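Local coordinates for protein galactose-1-phosphate uridylyltransferase (Pyrobaculum aerophilum str. IM2, PDB 6K9Z) that probably transfers uridylyl groups between UDP-glucose and hexose 1-phosphates as a metal-binding enzyme of galactose metabolism, at residues 100-111 with 214-224; 232-240 with 304-313. The protein carries 1 engineered substitution. All coordinates share one frame; numbering follows the deposited sequence.

Interaction 1: 100-111 with 214-224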
loop_
_atom_site.group_PDB
_atom_site.type_symbol
_atom_site.label_atom_id
_atom_site.label_comp_id
_atom_site.label_asym_id
_atom_site.label_seq_id
_atom_site.Cartn_x
_atom_site.Cartn_y
_atom_site.Cartn_z
ATOM N N LYS A 100 18.256 -18.088 -14.381
ATOM C CA LYS A 100 19.015 -17.285 -15.372
ATOM C C LYS A 100 18.203 -17.164 -16.692
ATOM O O LYS A 100 18.098 -16.041 -17.242
ATOM C CB LYS A 100 20.428 -17.853 -15.525
ATOM C CG LYS A 100 21.304 -17.062 -16.467
ATOM C CD LYS A 100 22.714 -17.682 -16.624
ATOM C CE LYS A 100 23.649 -16.944 -17.575
ATOM N NZ LYS A 100 23.262 -15.507 -17.741
ATOM N N LYS A 101 17.585 -18.243 -17.162
ATOM C CA LYS A 101 16.792 -18.209 -18.421
ATOM C C LYS A 101 15.592 -17.277 -18.202
ATOM O O LYS A 101 15.222 -16.568 -19.149
ATOM C CB LYS A 101 16.313 -19.602 -18.830
ATOM C CG LYS A 101 17.395 -20.541 -19.323
ATOM C CD LYS A 101 16.853 -21.938 -19.571
ATOM C CE LYS A 101 17.968 -22.932 -19.764
ATOM N NZ LYS A 101 17.439 -24.237 -20.230
ATOM N N ILE A 102 14.978 -17.279 -17.018
ATOM C CA ILE A 102 13.810 -16.379 -16.755
ATOM C C ILE A 102 14.265 -14.913 -16.875
ATOM O O ILE A 102 13.621 -14.130 -17.613
ATOM C CB ILE A 102 13.171 -16.610 -15.373
ATOM C CG1 ILE A 102 12.607 -18.026 -15.238
ATOM C CG2 ILE A 102 12.154 -15.552 -15.085
ATOM C CD1 ILE A 102 12.399 -18.430 -13.792
ATOM N N LEU A 103 15.359 -14.566 -16.198
ATOM C CA LEU A 103 15.901 -13.169 -16.203
ATOM C C LEU A 103 16.285 -12.760 -17.625
ATOM O O LEU A 103 15.943 -11.652 -18.010
ATOM C CB LEU A 103 17.065 -13.067 -15.221
ATOM C CG LEU A 103 16.644 -13.328 -13.771
ATOM C CD1 LEU A 103 17.857 -13.572 -12.867
ATOM C CD2 LEU A 103 15.806 -12.207 -13.210
ATOM N N THR A 104 16.906 -13.653 -18.396
ATOM C CA THR A 104 17.326 -13.402 -19.781
ATOM C C THR A 104 16.102 -13.112 -20.632
ATOM O O THR A 104 16.180 -12.143 -21.417
ATOM C CB THR A 104 18.144 -14.558 -20.350
ATOM O OG1 THR A 104 19.315 -14.679 -19.528
ATOM C CG2 THR A 104 18.553 -14.265 -21.772
ATOM N N ALA A 105 15.038 -13.906 -20.486
ATOM C CA ALA A 105 13.809 -13.718 -21.288
ATOM C C ALA A 105 13.161 -12.364 -20.918
ATOM O O ALA A 105 12.630 -11.665 -21.826
ATOM C CB ALA A 105 12.847 -14.845 -21.084
ATOM N N VAL A 106 13.135 -12.022 -19.634
ATOM C CA VAL A 106 12.535 -10.729 -19.194
ATOM C C VAL A 106 13.371 -9.577 -19.759
ATOM O O VAL A 106 12.778 -8.628 -20.315
ATOM C CB VAL A 106 12.393 -10.652 -17.677
ATOM C CG1 VAL A 106 11.963 -9.276 -17.213
ATOM C CG2 VAL A 106 11.427 -11.708 -17.189
ATOM N N ALA A 107 14.694 -9.700 -19.730
ATOM C CA ALA A 107 15.542 -8.640 -20.304
ATOM C C ALA A 107 15.237 -8.511 -21.821
ATOM O O ALA A 107 15.204 -7.384 -22.318
ATOM C CB ALA A 107 16.987 -8.913 -20.001
ATOM N N GLU A 108 15.101 -9.630 -22.544
ATOM C CA GLU A 108 14.888 -9.569 -24.012
ATOM C C GLU A 108 13.576 -8.833 -24.271
ATOM O O GLU A 108 13.537 -8.003 -25.186
ATOM C CB GLU A 108 14.891 -10.956 -24.666
ATOM C CG GLU A 108 16.264 -11.591 -24.638
ATOM C CD GLU A 108 16.360 -13.041 -25.107
ATOM O OE1 GLU A 108 15.293 -13.753 -25.172
ATOM O OE2 GLU A 108 17.508 -13.467 -25.388
ATOM N N ALA A 109 12.550 -9.129 -23.471
ATOM C CA ALA A 109 11.223 -8.470 -23.562
ATOM C C ALA A 109 11.439 -6.969 -23.343
ATOM O O ALA A 109 10.810 -6.171 -24.085
ATOM C CB ALA A 109 10.246 -9.044 -22.572
ATOM N N GLN A 110 12.270 -6.579 -22.356
ATOM C CA GLN A 110 12.475 -5.136 -22.095
ATOM C C GLN A 110 13.185 -4.496 -23.284
ATOM O O GLN A 110 12.884 -3.330 -23.584
ATOM C CB GLN A 110 13.243 -4.920 -20.790
ATOM C CG GLN A 110 13.461 -3.448 -20.491
ATOM C CD GLN A 110 14.002 -3.240 -19.103
ATOM O OE1 GLN A 110 13.659 -4.006 -18.192
ATOM N NE2 GLN A 110 14.830 -2.214 -18.930
ATOM N N ARG A 111 14.123 -5.199 -23.920
ATOM C CA ARG A 111 14.852 -4.588 -25.065
ATOM C C ARG A 111 13.839 -4.269 -26.167
ATOM O O ARG A 111 13.998 -3.239 -26.838
ATOM C CB ARG A 111 16.009 -5.475 -25.528
ATOM C CG ARG A 111 17.270 -5.261 -24.709
ATOM C CD ARG A 111 18.551 -5.863 -25.246
ATOM N NE ARG A 111 19.413 -6.034 -24.090
ATOM C CZ ARG A 111 19.507 -7.153 -23.389
ATOM N NH1 ARG A 111 18.815 -8.218 -23.754
ATOM N NH2 ARG A 111 20.299 -7.208 -22.335
ATOM N N LEU A 214 19.133 0.083 -15.756
ATOM C CA LEU A 214 18.179 -0.725 -16.545
ATOM C C LEU A 214 18.613 -2.178 -16.474
ATOM O O LEU A 214 19.799 -2.466 -16.546
ATOM C CB LEU A 214 18.084 -0.284 -18.011
ATOM C CG LEU A 214 17.542 1.108 -18.291
ATOM C CD1 LEU A 214 17.757 1.420 -19.777
ATOM C CD2 LEU A 214 16.089 1.269 -17.891
ATOM N N LEU A 215 17.625 -3.078 -16.394
ATOM C CA LEU A 215 17.869 -4.533 -16.422
ATOM C C LEU A 215 18.685 -4.887 -17.670
ATOM O O LEU A 215 19.448 -5.872 -17.664
ATOM C CB LEU A 215 16.501 -5.236 -16.416
ATOM C CG LEU A 215 16.536 -6.762 -16.331
ATOM C CD1 LEU A 215 16.999 -7.221 -14.964
ATOM C CD2 LEU A 215 15.165 -7.324 -16.651
ATOM N N THR A 216 18.458 -4.162 -18.755
ATOM C CA THR A 216 19.085 -4.451 -20.068
ATOM C C THR A 216 20.561 -4.054 -20.085
ATOM O O THR A 216 21.242 -4.475 -21.037
ATOM C CB THR A 216 18.285 -3.772 -21.182
ATOM O OG1 THR A 216 18.105 -2.414 -20.801
ATOM C CG2 THR A 216 16.923 -4.420 -21.338
ATOM N N GLU A 217 21.055 -3.350 -19.082
ATOM C CA GLU A 217 22.495 -3.036 -18.978
ATOM C C GLU A 217 23.247 -4.210 -18.384
ATOM O O GLU A 217 24.500 -4.179 -18.452
ATOM C CB GLU A 217 22.763 -1.855 -18.075
ATOM C CG GLU A 217 22.371 -0.514 -18.651
ATOM C CD GLU A 217 22.576 0.541 -17.588
ATOM O OE1 GLU A 217 21.802 0.548 -16.641
ATOM O OE2 GLU A 217 23.595 1.281 -17.652
ATOM N N LEU A 218 22.569 -5.209 -17.826
ATOM C CA LEU A 218 23.296 -6.244 -17.051
ATOM C C LEU A 218 24.046 -7.205 -17.985
ATOM O O LEU A 218 23.491 -7.687 -18.975
ATOM C CB LEU A 218 22.364 -7.029 -16.112
ATOM C CG LEU A 218 21.662 -6.253 -15.010
ATOM C CD1 LEU A 218 20.750 -7.228 -14.285
ATOM C CD2 LEU A 218 22.641 -5.620 -14.074
ATOM N N THR A 219 25.304 -7.501 -17.660
ATOM C CA THR A 219 26.088 -8.488 -18.419
ATOM C C THR A 219 25.607 -9.897 -18.122
ATOM O O THR A 219 24.922 -10.096 -17.106
ATOM C CB THR A 219 27.577 -8.375 -18.084
ATOM O OG1 THR A 219 27.723 -8.747 -16.710
ATOM C CG2 THR A 219 28.079 -6.968 -18.332
ATOM N N ASP A 220 26.048 -10.864 -18.931
ATOM C CA ASP A 220 25.627 -12.261 -18.715
ATOM C C ASP A 220 26.076 -12.732 -17.327
ATOM O O ASP A 220 25.279 -13.430 -16.614
ATOM C CB ASP A 220 26.215 -13.187 -19.770
ATOM C CG ASP A 220 25.570 -14.546 -19.668
ATOM O OD1 ASP A 220 24.375 -14.638 -20.039
ATOM O OD2 ASP A 220 26.241 -15.501 -19.168
ATOM N N GLU A 221 27.277 -12.347 -16.938
ATOM C CA GLU A 221 27.813 -12.721 -15.614
ATOM C C GLU A 221 26.940 -12.103 -14.501
ATOM O O GLU A 221 26.713 -12.725 -13.438
ATOM C CB GLU A 221 29.232 -12.188 -15.490
ATOM C CG GLU A 221 29.975 -12.822 -14.344
ATOM C CD GLU A 221 30.358 -14.288 -14.559
ATOM O OE1 GLU A 221 30.310 -14.753 -15.749
ATOM O OE2 GLU A 221 30.703 -14.982 -13.522
ATOM N N GLU A 222 26.605 -10.825 -14.651
ATOM C CA GLU A 222 25.746 -10.137 -13.655
ATOM C C GLU A 222 24.417 -10.866 -13.577
ATOM O O GLU A 222 23.893 -11.009 -12.483
ATOM C CB GLU A 222 25.617 -8.666 -14.000
ATOM C CG GLU A 222 26.864 -7.845 -13.712
ATOM C CD GLU A 222 26.682 -6.434 -14.220
ATOM O OE1 GLU A 222 26.328 -6.280 -15.394
ATOM O OE2 GLU A 222 26.690 -5.523 -13.389
ATOM N N VAL A 223 23.866 -11.306 -14.702
ATOM C CA VAL A 223 22.556 -12.002 -14.651
ATOM C C VAL A 223 22.692 -13.353 -13.939
ATOM O O VAL A 223 21.786 -13.725 -13.197
ATOM C CB VAL A 223 21.953 -12.107 -16.051
ATOM C CG1 VAL A 223 20.723 -13.011 -16.063
ATOM C CG2 VAL A 223 21.614 -10.700 -16.531
ATOM N N ALA A 224 23.756 -14.113 -14.183
ATOM C CA ALA A 224 24.018 -15.378 -13.471
ATOM C C ALA A 224 24.110 -15.089 -11.970
ATOM O O ALA A 224 23.465 -15.796 -11.182
ATOM C CB ALA A 224 25.274 -16.033 -13.992
HETATM O O HOH W 1 21.672 -12.991 -19.545
#
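K100 and D220 meet nearly perpendicular where two helices of the tandem HIT-type half-barrel pack: helix 96-114 of the N-terminal family region and the first turn of helix 220-240 of the C-terminal one. The axes of 100-111 and 220-224 approach to 9.9 Å at 128°. The K100 chain runs straight from CG, anti to the backbone N (chi1 -177°), and bends only at its last torsion, which brings NZ to two oxygens of D220. It makes a salt bridge to D220 OD1 at 2.7 Å, arriving from above the carboxylate plane. The same NZ donates to D220 O, a carbonyl already bonded to A224 N, so one ammonium holds both the side chain and the backbone of the first helical turn. T219 and E222 close that helix start as a capping box. Next to the salt bridge V223 points CG1 at L103 CB (3.8 Å), and K100 CD lies against A224 CB. Farther along, the 3-10 turn 215-217 packs on the later turns of 100-111: L215 CD2 abuts V106 CG1 and A107 CA, while T216 CG2 sits against Q110 CG. The amide of Q110 is fixed by Q253 and E114, and E114 also bonds T216 OG1. R111 runs antiparallel alongside T216, whose CG2 lies over one guanidinium face, offset toward its rim; R111 NH2 donates to T216 O at 3.2 Å (157°), tilted from the carbonyl plane.

Interaction 2: 232-240 with 304-313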
loop_
_atom_site.group_PDB
_atom_site.type_symbol
_atom_site.label_atom_id
_atom_site.label_comp_id
_atom_site.label_asym_id
_atom_site.label_seq_id
_atom_site.Cartn_x
_atom_site.Cartn_y
_atom_site.Cartn_z
ATOM N N ILE A 232 19.039 -17.581 -3.456
ATOM C CA ILE A 232 19.503 -17.766 -2.055
ATOM C C ILE A 232 18.640 -16.901 -1.119
ATOM O O ILE A 232 18.315 -17.394 -0.025
ATOM C CB ILE A 232 21.011 -17.499 -1.970
ATOM C CG1 ILE A 232 21.721 -18.663 -2.683
ATOM C CG2 ILE A 232 21.448 -17.373 -0.522
ATOM C CD1 ILE A 232 23.206 -18.496 -2.854
ATOM N N THR A 233 18.297 -15.671 -1.505
ATOM C CA THR A 233 17.512 -14.732 -0.639
ATOM C C THR A 233 16.107 -15.336 -0.447
ATOM O O THR A 233 15.598 -15.435 0.688
ATOM C CB THR A 233 17.522 -13.305 -1.210
ATOM O OG1 THR A 233 18.846 -12.784 -1.247
ATOM C CG2 THR A 233 16.624 -12.398 -0.393
ATOM N N LEU A 234 15.494 -15.822 -1.523
ATOM C CA LEU A 234 14.102 -16.338 -1.414
ATOM C C LEU A 234 14.135 -17.664 -0.648
ATOM O O LEU A 234 13.213 -17.951 0.114
ATOM C CB LEU A 234 13.494 -16.418 -2.805
ATOM C CG LEU A 234 13.224 -15.057 -3.439
ATOM C CD1 LEU A 234 12.759 -15.228 -4.876
ATOM C CD2 LEU A 234 12.221 -14.245 -2.624
ATOM N N CYS A 235 15.181 -18.461 -0.804
ATOM C CA CYS A 235 15.368 -19.708 -0.035
ATOM C C CYS A 235 15.377 -19.374 1.464
ATOM O O CYS A 235 14.682 -20.035 2.250
ATOM C CB CYS A 235 16.620 -20.440 -0.487
ATOM S SG CYS A 235 17.049 -21.876 0.522
ATOM N N ALA A 236 16.089 -18.323 1.857
ATOM C CA ALA A 236 16.180 -17.918 3.271
ATOM C C ALA A 236 14.784 -17.533 3.789
ATOM O O ALA A 236 14.435 -17.924 4.902
ATOM C CB ALA A 236 17.125 -16.777 3.423
ATOM N N LEU A 237 13.999 -16.824 2.989
ATOM C CA LEU A 237 12.663 -16.341 3.426
ATOM C C LEU A 237 11.783 -17.561 3.618
ATOM O O LEU A 237 10.979 -17.518 4.558
ATOM C CB LEU A 237 12.050 -15.347 2.430
ATOM C CG LEU A 237 12.768 -14.005 2.411
ATOM C CD1 LEU A 237 12.097 -13.015 1.466
ATOM C CD2 LEU A 237 12.824 -13.404 3.799
ATOM N N LYS A 238 11.966 -18.596 2.792
ATOM C CA LYS A 238 11.100 -19.794 2.773
ATOM C C LYS A 238 11.207 -20.492 4.117
ATOM O O LYS A 238 10.234 -21.170 4.511
ATOM C CB LYS A 238 11.491 -20.716 1.622
ATOM C CG LYS A 238 10.364 -21.489 0.978
ATOM C CD LYS A 238 10.827 -22.310 -0.211
ATOM C CE LYS A 238 9.721 -23.142 -0.818
ATOM N NZ LYS A 238 10.161 -24.520 -1.111
ATOM N N GLN A 239 12.356 -20.391 4.802
ATOM C CA GLN A 239 12.510 -21.107 6.101
ATOM C C GLN A 239 12.712 -20.186 7.315
ATOM O O GLN A 239 12.568 -20.696 8.439
ATOM C CB GLN A 239 13.689 -22.085 6.069
ATOM C CG GLN A 239 14.312 -22.296 4.699
ATOM C CD GLN A 239 15.697 -22.885 4.816
ATOM O OE1 GLN A 239 15.947 -23.783 5.617
ATOM N NE2 GLN A 239 16.615 -22.370 4.017
ATOM N N VAL A 240 13.017 -18.898 7.132
ATOM C CA VAL A 240 13.308 -18.051 8.324
ATOM C C VAL A 240 12.152 -18.174 9.316
ATOM O O VAL A 240 12.413 -18.107 10.488
ATOM C CB VAL A 240 13.607 -16.586 7.951
ATOM C CG1 VAL A 240 12.407 -15.907 7.311
ATOM C CG2 VAL A 240 14.092 -15.801 9.162
ATOM N N ARG A 304 18.460 -12.528 11.643
ATOM C CA ARG A 304 17.635 -13.771 11.564
ATOM C C ARG A 304 17.593 -14.314 10.135
ATOM O O ARG A 304 17.752 -15.545 9.912
ATOM C CB ARG A 304 16.201 -13.527 12.031
ATOM C CG ARG A 304 16.084 -13.403 13.531
ATOM C CD ARG A 304 14.644 -13.056 13.866
ATOM N NE ARG A 304 13.628 -14.094 13.568
ATOM C CZ ARG A 304 12.700 -14.063 12.571
ATOM N NH1 ARG A 304 12.640 -13.048 11.708
ATOM N NH2 ARG A 304 11.834 -15.080 12.466
ATOM N N ILE A 305 17.417 -13.426 9.158
ATOM C CA ILE A 305 17.411 -13.841 7.722
ATOM C C ILE A 305 18.781 -14.433 7.406
ATOM O O ILE A 305 18.837 -15.504 6.793
ATOM C CB ILE A 305 17.055 -12.665 6.794
ATOM C CG1 ILE A 305 15.623 -12.196 7.042
ATOM C CG2 ILE A 305 17.295 -13.009 5.332
ATOM C CD1 ILE A 305 15.244 -11.014 6.240
ATOM N N LYS A 306 19.834 -13.733 7.790
ATOM C CA LYS A 306 21.217 -14.175 7.468
ATOM C C LYS A 306 21.462 -15.559 8.069
ATOM O O LYS A 306 22.067 -16.428 7.344
ATOM C CB LYS A 306 22.255 -13.141 7.890
ATOM C CG LYS A 306 23.686 -13.437 7.425
ATOM C CD LYS A 306 24.590 -12.415 8.033
ATOM C CE LYS A 306 25.690 -11.987 7.114
ATOM N NZ LYS A 306 26.731 -13.032 7.121
ATOM N N ALA A 307 21.036 -15.811 9.305
ATOM C CA ALA A 307 21.264 -17.112 9.980
ATOM C C ALA A 307 20.540 -18.182 9.154
ATOM O O ALA A 307 21.146 -19.278 8.902
ATOM C CB ALA A 307 20.799 -17.076 11.425
ATOM N N ALA A 308 19.282 -17.917 8.763
ATOM C CA ALA A 308 18.467 -18.893 8.002
ATOM C C ALA A 308 19.134 -19.159 6.653
ATOM O O ALA A 308 19.109 -20.314 6.155
ATOM C CB ALA A 308 17.041 -18.413 7.795
ATOM N N LEU A 309 19.681 -18.104 6.064
ATOM C CA LEU A 309 20.238 -18.087 4.703
ATOM C C LEU A 309 21.465 -18.984 4.634
ATOM O O LEU A 309 21.720 -19.512 3.546
ATOM C CB LEU A 309 20.590 -16.638 4.359
ATOM C CG LEU A 309 20.984 -16.389 2.911
ATOM C CD1 LEU A 309 20.485 -15.019 2.465
ATOM C CD2 LEU A 309 22.478 -16.526 2.705
ATOM N N GLN A 310 22.174 -19.171 5.751
ATOM C CA GLN A 310 23.379 -20.045 5.813
ATOM C C GLN A 310 23.009 -21.452 5.356
ATOM O O GLN A 310 23.873 -22.119 4.727
ATOM C CB GLN A 310 23.991 -20.126 7.213
ATOM C CG GLN A 310 24.508 -18.780 7.711
ATOM C CD GLN A 310 25.272 -17.956 6.702
ATOM O OE1 GLN A 310 26.466 -18.197 6.479
ATOM N NE2 GLN A 310 24.642 -16.939 6.120
ATOM N N LYS A 311 21.780 -21.895 5.604
ATOM C CA LYS A 311 21.344 -23.271 5.250
ATOM C C LYS A 311 21.065 -23.366 3.739
ATOM O O LYS A 311 21.031 -24.516 3.247
ATOM C CB LYS A 311 20.135 -23.670 6.108
ATOM C CG LYS A 311 20.315 -23.451 7.610
ATOM C CD LYS A 311 19.030 -23.622 8.441
ATOM C CE LYS A 311 18.413 -25.010 8.327
ATOM N NZ LYS A 311 19.414 -26.113 8.366
ATOM N N CYS A 312 20.984 -22.240 3.004
ATOM C CA CYS A 312 20.747 -22.215 1.524
ATOM C C CYS A 312 22.066 -22.178 0.720
ATOM O O CYS A 312 21.994 -22.207 -0.538
ATOM C CB CYS A 312 19.912 -21.013 1.134
ATOM S SG CYS A 312 18.310 -21.053 2.001
ATOM N N LEU A 313 23.191 -21.955 1.399
ATOM C CA LEU A 313 24.509 -21.804 0.715
ATOM C C LEU A 313 25.092 -23.171 0.370
ATOM O O LEU A 313 24.915 -24.116 1.128
ATOM C CB LEU A 313 25.483 -21.026 1.609
ATOM C CG LEU A 313 25.026 -19.623 1.998
ATOM C CD1 LEU A 313 25.985 -19.035 3.003
ATOM C CD2 LEU A 313 24.929 -18.725 0.776
#
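A disulfide joins a later turn of helix 220-240 to the chain just beyond helix 298-309: C235 SG and C312 SG are bonded at 2.1 Å with a left-handed twist (chi3 -83°). The two sulfurs reach each other from different first torsions: C235 carries SG anti to its N (chi1 173°), whereas in C312 SG lies anti to the carbonyl carbon. Beside the bridge, the axes of 232-240 and 304-309 come within 8.3 Å. A236 CA and L309 CA are 4.3 Å apart, a closeness the small A236 CB permits as it rests on L309 CB at 3.6 Å. I232 lies crosswise to L309, its CG2 pressed tightly on L309 CD2 (3.5 Å), and L313 CD2 touches the same I232 methyl. Both helices belong to the C-terminal HIT-type region and back onto its half-barrel sheet: I305 and T233 rest on V204 of strand 202-208, while I232, L309 and L313 share F185 of strand 183-186. L237 CD2 meets I305 CD1 obliquely on this sheet-facing side. At the far end V240 CB packs on A308 CB at 3.9 Å, and V240 CG2 touches R304 O at 3.7 Å. The R304 side chain, bent at chi3, curls back over that methyl: V240 CG2 lies 3.8 Å above one guanidinium face, offset toward the rim, while R304 NH1 bonds H202.

From the N terminus, the chain passes through helix 96-114 and runs on for 102 residues, across strands and helices of both family regions, before interaction 1 closes that loop at 214-224. Helix 220-240 then carries on, and its later turns open interaction 2, which closes a second loop of 63 residues at 304-313. The loops follow in series and neither nest nor cross. Both contacts use helix 220-240: its start, with the 3-10 turn before it, packs on helix 96-114 of the N-terminal region, and its later part joins helix 298-309 and the residues after it within the C-terminal region. The contacts' centres are 24 Å apart and their nearest atoms about 9 Å, without touching.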